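Local coordinates for protein serine racemase (Enterococcus faecalis, PDB 4ECL) that belongs to the alanine racemase family, whose members pair a TIM-barrel domain with a C-terminal domain built largely of beta strands, at residues Lys250-Ile254 against Asn326-Gly330; Leu276-Ile282 against Asp315-Val321; Arg290-Gly295 against Ile308-Ile312; Tyr298-Gly302 against Ile332-Ile336. One frame throughout, in Å; residues are numbered along the deposited sequence.

Contact 1 of 4, residues Lys250-Ile254 against Asn326-Gly330; sequences KVVLI and NVKTG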
loop_
_atom_site.group_PDB
_atom_site.type_symbol
_atom_site.label_atom_id
_atom_site.label_comp_id
_atom_site.label_asym_id
_atom_site.label_seq_id
_atom_site.Cartn_x
_atom_site.Cartn_y
_atom_site.Cartn_z
ATOM N N LYS A 250 -3.659 2.658 -18.778
ATOM C CA LYS A 250 -3.555 3.052 -20.187
ATOM C C LYS A 250 -2.136 3.385 -20.635
ATOM O O LYS A 250 -1.446 4.168 -19.982
ATOM C CB LYS A 250 -4.501 4.221 -20.487
ATOM C CG LYS A 250 -5.957 3.752 -20.612
ATOM C CD LYS A 250 -6.931 4.910 -20.635
ATOM C CE LYS A 250 -8.368 4.410 -20.650
ATOM N NZ LYS A 250 -9.332 5.543 -20.711
ATOM N N VAL A 251 -1.716 2.782 -21.751
ATOM C CA VAL A 251 -0.401 3.034 -22.346
ATOM C C VAL A 251 -0.169 4.523 -22.606
ATOM O O VAL A 251 -1.019 5.210 -23.171
ATOM C CB VAL A 251 -0.232 2.297 -23.701
ATOM C CG1 VAL A 251 1.129 2.587 -24.285
ATOM C CG2 VAL A 251 -0.449 0.789 -23.542
ATOM N N VAL A 252 0.986 5.022 -22.180
ATOM C CA VAL A 252 1.293 6.438 -22.341
ATOM C C VAL A 252 2.381 6.666 -23.375
ATOM O O VAL A 252 2.608 7.796 -23.800
ATOM C CB VAL A 252 1.749 7.061 -21.011
ATOM C CG1 VAL A 252 0.604 7.050 -20.021
ATOM C CG2 VAL A 252 2.948 6.301 -20.470
ATOM N N LEU A 253 3.054 5.588 -23.769
ATOM C CA LEU A 253 4.110 5.676 -24.766
ATOM C C LEU A 253 4.476 4.311 -25.332
ATOM O O LEU A 253 4.434 3.308 -24.626
ATOM C CB LEU A 253 5.373 6.314 -24.181
ATOM C CG LEU A 253 6.413 6.534 -25.284
ATOM C CD1 LEU A 253 5.927 7.661 -26.186
ATOM C CD2 LEU A 253 7.812 6.784 -24.765
ATOM N N ILE A 254 4.842 4.291 -26.613
ATOM C CA ILE A 254 5.386 3.095 -27.239
ATOM C C ILE A 254 6.769 3.443 -27.745
ATOM O O ILE A 254 6.969 4.501 -28.302
ATOM C CB ILE A 254 4.482 2.565 -28.375
ATOM C CG1 ILE A 254 3.182 2.001 -27.795
ATOM C CG2 ILE A 254 5.173 1.460 -29.152
ATOM C CD1 ILE A 254 1.952 2.764 -28.215
ATOM N N ASN A 326 -1.996 -4.215 -32.244
ATOM C CA ASN A 326 -3.068 -3.327 -31.823
ATOM C C ASN A 326 -2.782 -2.623 -30.488
ATOM O O ASN A 326 -3.579 -2.699 -29.549
ATOM C CB ASN A 326 -4.382 -4.105 -31.733
ATOM C CG ASN A 326 -5.595 -3.197 -31.707
ATOM O OD1 ASN A 326 -5.618 -2.146 -32.361
ATOM N ND2 ASN A 326 -6.610 -3.593 -30.942
ATOM N N VAL A 327 -1.638 -1.956 -30.396
ATOM C CA VAL A 327 -1.289 -1.221 -29.187
ATOM C C VAL A 327 -0.977 0.239 -29.492
ATOM O O VAL A 327 -0.062 0.538 -30.257
ATOM C CB VAL A 327 -0.068 -1.821 -28.480
ATOM C CG1 VAL A 327 0.175 -1.091 -27.171
ATOM C CG2 VAL A 327 -0.272 -3.294 -28.228
ATOM N N LYS A 328 -1.732 1.147 -28.883
ATOM C CA LYS A 328 -1.496 2.564 -29.084
ATOM C C LYS A 328 -1.502 3.311 -27.757
ATOM O O LYS A 328 -1.881 2.755 -26.732
ATOM C CB LYS A 328 -2.536 3.145 -30.045
ATOM C CG LYS A 328 -3.988 2.882 -29.658
ATOM C CD LYS A 328 -4.842 2.707 -30.921
ATOM C CE LYS A 328 -6.323 2.529 -30.604
ATOM N NZ LYS A 328 -7.015 3.841 -30.436
ATOM N N THR A 329 -1.043 4.556 -27.781
ATOM C CA THR A 329 -1.235 5.456 -26.658
ATOM C C THR A 329 -2.720 5.475 -26.356
ATOM O O THR A 329 -3.531 5.789 -27.231
ATOM C CB THR A 329 -0.794 6.890 -27.000
ATOM O OG1 THR A 329 0.629 6.932 -27.164
ATOM C CG2 THR A 329 -1.213 7.857 -25.893
ATOM N N GLY A 330 -3.076 5.104 -25.130
ATOM C CA GLY A 330 -4.468 5.060 -24.739
ATOM C C GLY A 330 -5.011 3.648 -24.655
ATOM O O GLY A 330 -6.101 3.446 -24.135
#

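Contact 2 of 4, residues Leu276-Ile282 against Asp315-Val321; sequences LIAILPI and DQLAVDV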
loop_
_atom_site.group_PDB
_atom_site.type_symbol
_atom_site.label_atom_id
_atom_site.label_comp_id
_atom_site.label_asym_id
_atom_site.label_seq_id
_atom_site.Cartn_x
_atom_site.Cartn_y
_atom_site.Cartn_z
ATOM N N LEU A 276 9.188 -3.651 -29.410
ATOM C CA LEU A 276 8.295 -2.554 -29.091
ATOM C C LEU A 276 7.951 -2.625 -27.608
ATOM O O LEU A 276 7.560 -3.683 -27.098
ATOM C CB LEU A 276 7.019 -2.639 -29.920
ATOM C CG LEU A 276 7.139 -2.144 -31.355
ATOM C CD1 LEU A 276 5.846 -2.433 -32.117
ATOM C CD2 LEU A 276 7.454 -0.661 -31.355
ATOM N N ILE A 277 8.091 -1.494 -26.927
ATOM C CA ILE A 277 7.807 -1.415 -25.495
ATOM C C ILE A 277 6.667 -0.449 -25.213
ATOM O O ILE A 277 6.668 0.680 -25.704
ATOM C CB ILE A 277 9.064 -0.957 -24.709
ATOM C CG1 ILE A 277 10.096 -2.081 -24.665
ATOM C CG2 ILE A 277 8.706 -0.516 -23.299
ATOM C CD1 ILE A 277 9.509 -3.408 -24.262
ATOM N N ALA A 278 5.693 -0.883 -24.424
ATOM C CA ALA A 278 4.651 0.031 -23.989
ATOM C C ALA A 278 4.918 0.460 -22.562
ATOM O O ALA A 278 5.242 -0.359 -21.697
ATOM C CB ALA A 278 3.283 -0.603 -24.106
ATOM N N ILE A 279 4.772 1.749 -22.306
ATOM C CA ILE A 279 4.960 2.255 -20.957
ATOM C C ILE A 279 3.605 2.453 -20.299
ATOM O O ILE A 279 2.737 3.133 -20.854
ATOM C CB ILE A 279 5.740 3.581 -20.967
ATOM C CG1 ILE A 279 7.075 3.397 -21.696
ATOM C CG2 ILE A 279 5.964 4.072 -19.556
ATOM C CD1 ILE A 279 7.986 2.380 -21.031
ATOM N N LEU A 280 3.434 1.843 -19.129
ATOM C CA LEU A 280 2.217 1.969 -18.329
ATOM C C LEU A 280 2.477 2.845 -17.106
ATOM O O LEU A 280 3.481 2.680 -16.416
ATOM C CB LEU A 280 1.744 0.594 -17.868
ATOM C CG LEU A 280 1.340 -0.408 -18.953
ATOM C CD1 LEU A 280 0.938 -1.732 -18.333
ATOM C CD2 LEU A 280 0.206 0.143 -19.809
ATOM N N PRO A 281 1.561 3.771 -16.824
ATOM C CA PRO A 281 1.704 4.734 -15.732
ATOM C C PRO A 281 1.181 4.134 -14.442
ATOM O O PRO A 281 0.323 4.715 -13.779
ATOM C CB PRO A 281 0.804 5.876 -16.185
ATOM C CG PRO A 281 -0.320 5.160 -16.899
ATOM C CD PRO A 281 0.298 3.954 -17.555
ATOM N N ILE A 282 1.672 2.946 -14.111
ATOM C CA ILE A 282 1.371 2.325 -12.835
ATOM C C ILE A 282 2.635 1.693 -12.276
ATOM O O ILE A 282 3.408 1.066 -13.009
ATOM C CB ILE A 282 0.260 1.269 -12.942
ATOM C CG1 ILE A 282 -0.119 0.749 -11.553
ATOM C CG2 ILE A 282 0.687 0.101 -13.825
ATOM C CD1 ILE A 282 -1.246 -0.314 -11.617
ATOM N N ASP A 315 6.140 4.652 -10.000
ATOM C CA ASP A 315 4.920 5.118 -10.664
ATOM C C ASP A 315 4.713 4.644 -12.107
ATOM O O ASP A 315 3.764 5.078 -12.761
ATOM C CB ASP A 315 4.857 6.644 -10.636
ATOM C CG ASP A 315 5.574 7.229 -9.441
ATOM O OD1 ASP A 315 5.012 7.175 -8.319
ATOM O OD2 ASP A 315 6.703 7.738 -9.633
ATOM N N GLN A 316 5.590 3.780 -12.613
ATOM C CA GLN A 316 5.468 3.330 -13.995
ATOM C C GLN A 316 6.170 2.004 -14.172
ATOM O O GLN A 316 6.997 1.625 -13.340
ATOM C CB GLN A 316 6.090 4.350 -14.971
ATOM C CG GLN A 316 7.617 4.470 -14.844
ATOM C CD GLN A 316 8.268 5.272 -15.974
ATOM O OE1 GLN A 316 7.783 5.286 -17.100
ATOM N NE2 GLN A 316 9.377 5.935 -15.668
ATOM N N LEU A 317 5.847 1.320 -15.265
ATOM C CA LEU A 317 6.538 0.098 -15.662
ATOM C C LEU A 317 6.470 -0.081 -17.182
ATOM O O LEU A 317 5.833 0.715 -17.881
ATOM C CB LEU A 317 5.972 -1.126 -14.927
ATOM C CG LEU A 317 4.503 -1.527 -15.054
ATOM C CD1 LEU A 317 4.256 -2.362 -16.315
ATOM C CD2 LEU A 317 4.098 -2.295 -13.818
ATOM N N ALA A 318 7.137 -1.117 -17.688
ATOM C CA ALA A 318 7.225 -1.346 -19.119
ATOM C C ALA A 318 6.818 -2.772 -19.503
ATOM O O ALA A 318 7.159 -3.735 -18.812
ATOM C CB ALA A 318 8.635 -1.054 -19.601
ATOM N N VAL A 319 6.093 -2.911 -20.608
ATOM C CA VAL A 319 5.739 -4.242 -21.096
ATOM C C VAL A 319 6.102 -4.425 -22.557
ATOM O O VAL A 319 6.250 -3.457 -23.312
ATOM C CB VAL A 319 4.256 -4.572 -20.890
ATOM C CG1 VAL A 319 3.922 -4.632 -19.391
ATOM C CG2 VAL A 319 3.392 -3.563 -21.598
ATOM N N ASP A 320 6.244 -5.684 -22.950
ATOM C CA ASP A 320 6.703 -6.037 -24.287
ATOM C C ASP A 320 5.508 -6.225 -25.211
ATOM O O ASP A 320 4.715 -7.138 -25.017
ATOM C CB ASP A 320 7.484 -7.342 -24.186
ATOM C CG ASP A 320 8.311 -7.627 -25.410
ATOM O OD1 ASP A 320 8.050 -7.023 -26.473
ATOM O OD2 ASP A 320 9.225 -8.469 -25.299
ATOM N N VAL A 321 5.368 -5.366 -26.213
ATOM C CA VAL A 321 4.251 -5.493 -27.154
ATOM C C VAL A 321 4.718 -5.798 -28.573
ATOM O O VAL A 321 3.995 -5.550 -29.541
ATOM C CB VAL A 321 3.324 -4.253 -27.130
ATOM C CG1 VAL A 321 2.611 -4.160 -25.779
ATOM C CG2 VAL A 321 4.108 -2.985 -27.407
#

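Contact 3 of 4, residues Arg290-Gly295 against Ile308-Ile312; sequences RNLSCG and IVGKI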
loop_
_atom_site.group_PDB
_atom_site.type_symbol
_atom_site.label_atom_id
_atom_site.label_comp_id
_atom_site.label_asym_id
_atom_site.label_seq_id
_atom_site.Cartn_x
_atom_site.Cartn_y
_atom_site.Cartn_z
ATOM N N ARG A 290 6.522 -4.641 -6.552
ATOM C CA ARG A 290 7.781 -4.572 -7.278
ATOM C C ARG A 290 8.385 -5.948 -7.589
ATOM O O ARG A 290 9.099 -6.101 -8.572
ATOM C CB ARG A 290 8.779 -3.719 -6.506
ATOM C CG ARG A 290 10.033 -3.392 -7.278
ATOM C CD ARG A 290 10.949 -2.456 -6.504
ATOM N NE ARG A 290 12.152 -2.171 -7.276
ATOM C CZ ARG A 290 13.272 -2.887 -7.209
ATOM N NH1 ARG A 290 13.350 -3.929 -6.385
ATOM N NH2 ARG A 290 14.317 -2.554 -7.961
ATOM N N ASN A 291 8.087 -6.961 -6.778
ATOM C CA ASN A 291 8.647 -8.291 -7.032
ATOM C C ASN A 291 8.015 -8.998 -8.242
ATOM O O ASN A 291 8.421 -10.095 -8.624
ATOM C CB ASN A 291 8.613 -9.171 -5.775
ATOM C CG ASN A 291 7.201 -9.526 -5.341
ATOM O OD1 ASN A 291 6.237 -9.284 -6.066
ATOM N ND2 ASN A 291 7.075 -10.115 -4.153
ATOM N N LEU A 292 7.030 -8.358 -8.856
ATOM C CA LEU A 292 6.530 -8.818 -10.154
ATOM C C LEU A 292 7.463 -8.419 -11.322
ATOM O O LEU A 292 7.192 -8.742 -12.483
ATOM C CB LEU A 292 5.118 -8.283 -10.395
ATOM C CG LEU A 292 4.080 -8.799 -9.401
ATOM C CD1 LEU A 292 2.704 -8.175 -9.633
ATOM C CD2 LEU A 292 4.016 -10.322 -9.486
ATOM N N SER A 293 8.554 -7.721 -10.998
ATOM C CA SER A 293 9.518 -7.240 -11.987
ATOM C C SER A 293 10.085 -8.346 -12.879
ATOM O O SER A 293 10.066 -9.521 -12.513
ATOM C CB SER A 293 10.685 -6.518 -11.292
ATOM O OG SER A 293 10.335 -5.215 -10.845
ATOM N N CYS A 294 10.570 -7.947 -14.058
ATOM C CA CYS A 294 11.354 -8.804 -14.958
ATOM C C CYS A 294 10.714 -10.127 -15.391
ATOM O O CYS A 294 11.328 -11.188 -15.250
ATOM C CB CYS A 294 12.724 -9.098 -14.348
ATOM S SG CYS A 294 13.410 -7.718 -13.434
ATOM N N GLY A 295 9.501 -10.063 -15.932
ATOM C CA GLY A 295 8.845 -11.251 -16.450
ATOM C C GLY A 295 8.111 -12.067 -15.395
ATOM O O GLY A 295 7.521 -13.113 -15.695
ATOM N N ILE A 308 6.073 -8.135 -18.501
ATOM C CA ILE A 308 6.691 -6.965 -17.912
ATOM C C ILE A 308 8.196 -7.023 -18.158
ATOM O O ILE A 308 8.830 -8.058 -17.947
ATOM C CB ILE A 308 6.400 -6.891 -16.417
ATOM C CG1 ILE A 308 4.885 -6.859 -16.189
ATOM C CG2 ILE A 308 7.083 -5.673 -15.815
ATOM C CD1 ILE A 308 4.479 -7.037 -14.744
ATOM N N VAL A 309 8.764 -5.917 -18.629
ATOM C CA VAL A 309 10.191 -5.869 -18.925
ATOM C C VAL A 309 10.911 -4.901 -17.983
ATOM O O VAL A 309 10.431 -3.793 -17.722
ATOM C CB VAL A 309 10.454 -5.519 -20.406
ATOM C CG1 VAL A 309 9.805 -6.555 -21.308
ATOM C CG2 VAL A 309 9.910 -4.150 -20.737
ATOM N N GLY A 310 12.043 -5.347 -17.444
ATOM C CA GLY A 310 12.828 -4.545 -16.523
ATOM C C GLY A 310 12.185 -4.462 -15.150
ATOM O O GLY A 310 11.191 -5.139 -14.874
ATOM N N LYS A 311 12.747 -3.620 -14.291
ATOM C CA LYS A 311 12.225 -3.452 -12.938
ATOM C C LYS A 311 10.969 -2.590 -12.954
ATOM O O LYS A 311 10.803 -1.724 -13.830
ATOM C CB LYS A 311 13.277 -2.812 -12.035
ATOM C CG LYS A 311 14.659 -3.432 -12.158
ATOM C CD LYS A 311 14.643 -4.901 -11.738
ATOM C CE LYS A 311 14.435 -5.063 -10.231
ATOM N NZ LYS A 311 14.527 -6.490 -9.780
ATOM N N ILE A 312 10.082 -2.844 -11.998
ATOM C CA ILE A 312 8.896 -2.024 -11.810
ATOM C C ILE A 312 9.268 -0.790 -11.005
ATOM O O ILE A 312 9.923 -0.893 -9.981
ATOM C CB ILE A 312 7.789 -2.803 -11.085
ATOM C CG1 ILE A 312 7.361 -4.006 -11.932
ATOM C CG2 ILE A 312 6.604 -1.891 -10.794
ATOM C CD1 ILE A 312 6.254 -4.847 -11.317
#

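Contact 4 of 4, residues Tyr298-Gly302 against Ile332-Ile336; sequences YVLIG and IATLI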
loop_
_atom_site.group_PDB
_atom_site.type_symbol
_atom_site.label_atom_id
_atom_site.label_comp_id
_atom_site.label_asym_id
_atom_site.label_seq_id
_atom_site.Cartn_x
_atom_site.Cartn_y
_atom_site.Cartn_z
ATOM N N TYR A 298 2.774 -10.721 -16.538
ATOM C CA TYR A 298 2.516 -10.111 -17.828
ATOM C C TYR A 298 1.240 -9.299 -17.689
ATOM O O TYR A 298 0.535 -9.411 -16.694
ATOM C CB TYR A 298 2.354 -11.188 -18.906
ATOM C CG TYR A 298 1.297 -12.230 -18.582
ATOM C CD1 TYR A 298 -0.042 -11.993 -18.859
ATOM C CD2 TYR A 298 1.640 -13.447 -17.995
ATOM C CE1 TYR A 298 -1.013 -12.937 -18.565
ATOM C CE2 TYR A 298 0.673 -14.396 -17.695
ATOM C CZ TYR A 298 -0.650 -14.133 -17.983
ATOM O OH TYR A 298 -1.626 -15.060 -17.694
ATOM N N VAL A 299 0.930 -8.473 -18.671
ATOM C CA VAL A 299 -0.372 -7.833 -18.654
ATOM C C VAL A 299 -1.135 -8.241 -19.903
ATOM O O VAL A 299 -0.568 -8.851 -20.811
ATOM C CB VAL A 299 -0.250 -6.311 -18.566
ATOM C CG1 VAL A 299 0.520 -5.914 -17.302
ATOM C CG2 VAL A 299 0.447 -5.758 -19.803
ATOM N N LEU A 300 -2.422 -7.923 -19.948
ATOM C CA LEU A 300 -3.204 -8.203 -21.143
ATOM C C LEU A 300 -3.449 -6.917 -21.927
ATOM O O LEU A 300 -3.972 -5.929 -21.399
ATOM C CB LEU A 300 -4.524 -8.899 -20.803
ATOM C CG LEU A 300 -4.417 -10.241 -20.060
ATOM C CD1 LEU A 300 -5.802 -10.834 -19.777
ATOM C CD2 LEU A 300 -3.548 -11.244 -20.813
ATOM N N ILE A 301 -3.037 -6.934 -23.184
ATOM C CA ILE A 301 -3.303 -5.826 -24.091
ATOM C C ILE A 301 -3.828 -6.406 -25.398
ATOM O O ILE A 301 -3.219 -7.314 -25.968
ATOM C CB ILE A 301 -2.056 -4.968 -24.365
ATOM C CG1 ILE A 301 -1.595 -4.269 -23.082
ATOM C CG2 ILE A 301 -2.369 -3.930 -25.434
ATOM C CD1 ILE A 301 -0.258 -3.543 -23.207
ATOM N N GLY A 302 -4.966 -5.886 -25.852
ATOM C CA GLY A 302 -5.618 -6.398 -27.046
ATOM C C GLY A 302 -5.833 -7.899 -26.976
ATOM O O GLY A 302 -5.715 -8.606 -27.981
ATOM N N ILE A 332 -5.813 0.135 -23.294
ATOM C CA ILE A 332 -6.034 -0.348 -21.952
ATOM C C ILE A 332 -5.264 -1.636 -21.715
ATOM O O ILE A 332 -5.449 -2.622 -22.421
ATOM C CB ILE A 332 -7.524 -0.572 -21.699
ATOM C CG1 ILE A 332 -8.252 0.771 -21.727
ATOM C CG2 ILE A 332 -7.743 -1.245 -20.341
ATOM C CD1 ILE A 332 -9.745 0.646 -21.889
ATOM N N ALA A 333 -4.392 -1.612 -20.714
ATOM C CA ALA A 333 -3.739 -2.820 -20.239
ATOM C C ALA A 333 -4.487 -3.350 -19.008
ATOM O O ALA A 333 -4.814 -2.593 -18.095
ATOM C CB ALA A 333 -2.284 -2.531 -19.879
ATOM N N THR A 334 -4.734 -4.654 -18.990
ATOM C CA THR A 334 -5.405 -5.306 -17.875
ATOM C C THR A 334 -4.355 -6.043 -17.046
ATOM O O THR A 334 -3.749 -7.006 -17.521
ATOM C CB THR A 334 -6.483 -6.272 -18.409
ATOM O OG1 THR A 334 -7.506 -5.504 -19.049
ATOM C CG2 THR A 334 -7.109 -7.086 -17.290
ATOM N N LEU A 335 -4.101 -5.564 -15.833
ATOM C CA LEU A 335 -3.095 -6.181 -14.974
ATOM C C LEU A 335 -3.728 -7.247 -14.089
ATOM O O LEU A 335 -3.072 -8.203 -13.660
ATOM C CB LEU A 335 -2.388 -5.125 -14.111
ATOM C CG LEU A 335 -1.588 -4.062 -14.867
ATOM C CD1 LEU A 335 -2.481 -2.903 -15.335
ATOM C CD2 LEU A 335 -0.425 -3.545 -14.025
ATOM N N ILE A 336 -5.008 -7.057 -13.805
ATOM C CA ILE A 336 -5.808 -8.054 -13.110
ATOM C C ILE A 336 -7.164 -7.992 -13.770
ATOM O O ILE A 336 -7.744 -6.907 -13.868
ATOM C CB ILE A 336 -5.994 -7.722 -11.609
ATOM C CG1 ILE A 336 -4.673 -7.829 -10.847
ATOM C CG2 ILE A 336 -7.027 -8.664 -10.980
ATOM C CD1 ILE A 336 -4.771 -7.388 -9.390
HETATM O O HOH W 1 -0.087 -8.906 -13.883
HETATM O O HOH W 2 -6.693 -4.876 -21.566
HETATM O O HOH W 3 -6.284 -3.672 -24.942
#

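Contact 1 of 4, residues Lys250-Ile254 against Asn326-Gly330
Val251 points its side chain at the loop 326-330 and lies over the peptide that follows Lys328: its CB is 3.5 Å from Lys328 O, and its CG2 is 4.1 Å from Val327 CG1. Further along, Ile254 reaches the same loop, with its CD1 3.5 Å from Lys328 C and equally far from Thr329 N, so two apolar side chains cover a bare piece of main chain. The polar link is a single hydrogen bond, Gly330 N to Val251 O at 2.8 Å; Thr329 CA adds a CH...O contact of 3.5 Å to that same Val251 O. Gly330 has a phi of 105°, where a CB would jam against the carbonyl of Thr329. The segment 250-254 belongs to the interrupted strand 245-257, between strands 275-280 and 332-334. Val251 also rests on Ala278 and Leu280 of the former, and the loop 326-330 runs down the chain into the latter, while Tyr86 of the second subunit packs on Val252 and Thr329.

Contact 2 of 4, residues Leu276-Ile282 against Asp315-Val321
Leu317 gives up more surface here than any other residue, followed by Val321 and Val319, and all three crowd against the strand 275-280. Leu317 sits opposite Leu280 in a hydrogen-bonded antiparallel pair: Leu280 N reaches Leu317 O at 2.9 Å, Leu317 N returns to Leu280 O at 3.0 Å, and the two CD1 atoms, Leu280 CD1 and Leu317 CD1, meet at 3.9 Å. From beyond the strand end, Ile282 CG2 comes within 4.2 Å of Leu317 CD2, after an inverse gamma turn centred on Pro281 has swung the chain round. Val319 pairs likewise with Ala278, with 2.9 Å bonds in both directions between Val319 N and Ala278 O and between Ala278 N and Val319 O. The small Ala278 leaves room for two valines, its CB lying 3.9 Å from Val319 CG2 and 4.0 Å from Val321 CG1. Val321 closes the row, its N bonded to Leu276 O at 2.9 Å. Ile277, Ile279 and Ala318 populate the other face, where Arg132 of the second subunit packs on Ile279 and Ala318. Leu280, Leu317 and Val319 instead look inward, Val319 meeting Val299 and Ile301 of strand 298-301. This is two neighbouring staves of a small closed beta barrel, the core of the C-terminal domain in the alanine racemase fold.

Contact 3 of 4, residues Arg290-Gly295 against Ile308-Ile312
The m rotamer of Ser293 (chi1 -76°) lets its hydroxyl bridge two pieces of main chain, the 3-10 turn and the loop after strand 304-309. Ser293 OG donates to Arg290 O at 2.7 Å, back across the one-turn 3-10 segment 290-292, and accepts from Ile312 N at 2.6 Å. Next in the chain, Cys294, with positive backbone angles (56/54), bonds its N to Gly310 O at 3.0 Å, and its SG lies 3.5 Å from Lys311 CD. Gly295 N makes a further, weak hydrogen bond of 2.9 Å to Ile308 O. Leu292 and Ile312 both stand in m,t conformations and meet through Leu292 CB and Ile312 CD1, 3.7 Å apart. The two long cationic side chains differ sharply: Arg290 is stretched out, t at its first three angles, whereas Lys311 is curled, m at each of its first three. Their ends converge, Arg290 NH2 lying 3.4 Å from Lys311 CE and 4.3 Å from Lys311 NZ. The second subunit is close by, Glu359 of that chain bonding Arg290 N and its Arg132 bonding Lys311 O. The two like charges bring no attraction of their own, so the contact probably rests on the hydrogen bonds of Ser293 OG, the amide-carbonyl bonds and apolar packing, including that of the lysine's methylenes.

Contact 4 of 4, residues Tyr298-Gly302 against Ile332-Ile336
Ala333 leaves a shallow hollow between two larger residues of the antiparallel strand 298-301, and both lean into it: Ile301 CG1 is 3.7 Å from Ala333 CB, and Val299 CG2 is 4.2 Å from it. The other branch of the valine fits against Leu335, with Val299 CG1 and Leu335 CG 3.7 Å apart. On the reverse face Leu300 and Thr334 lie side by side, with Leu300 CB 4.1 Å from Thr334 CB. Their backbones form a hydrogen-bonded pair, Leu300 N to Thr334 O at 2.9 Å and, in return, Thr334 N to Leu300 O at 2.8 Å. Both strands are staves of the domain's small beta barrel, and the face of Val299, Ile301 and Ala333 lines its interior; Leu335 and Ile336 form a classic bulge opposite Leu247. Where the strands splay apart, water fills the gap. Water 1 joins Tyr298 O at 2.9 Å to Leu335 O at 3.1 Å, and water 3 connects Gly302 N at 2.7 Å with Ile332 O at 2.9 Å. The hydroxyl of Thr334 bonds Lys248 on the strand beyond.

Overall arrangement
The four contacts go round one barrel: strands 245-257, 275-280, 317-320, 304-309, 298-301 and 332-334 pair in that order, and the last returns to the first. Contacts 1 and 2, with centres 9 Å apart, share a seam where Leu253 O and Ile279 N lie 2.8 Å apart; contact 3 joins contact 2 through Val309 N and Ala318 O at 2.7 Å. Contacts 2 and 4 face each other across the interior, Leu280 CD2 touching Ala333 CB at 3.7 Å. Contact 4 meets contact 1 where Val327 CG2 lies 3.6 Å from Ile301 CG2. Contacts 1 and 3 stay about 10 Å apart at their nearest atoms; both, like contact 2, touch the second subunit.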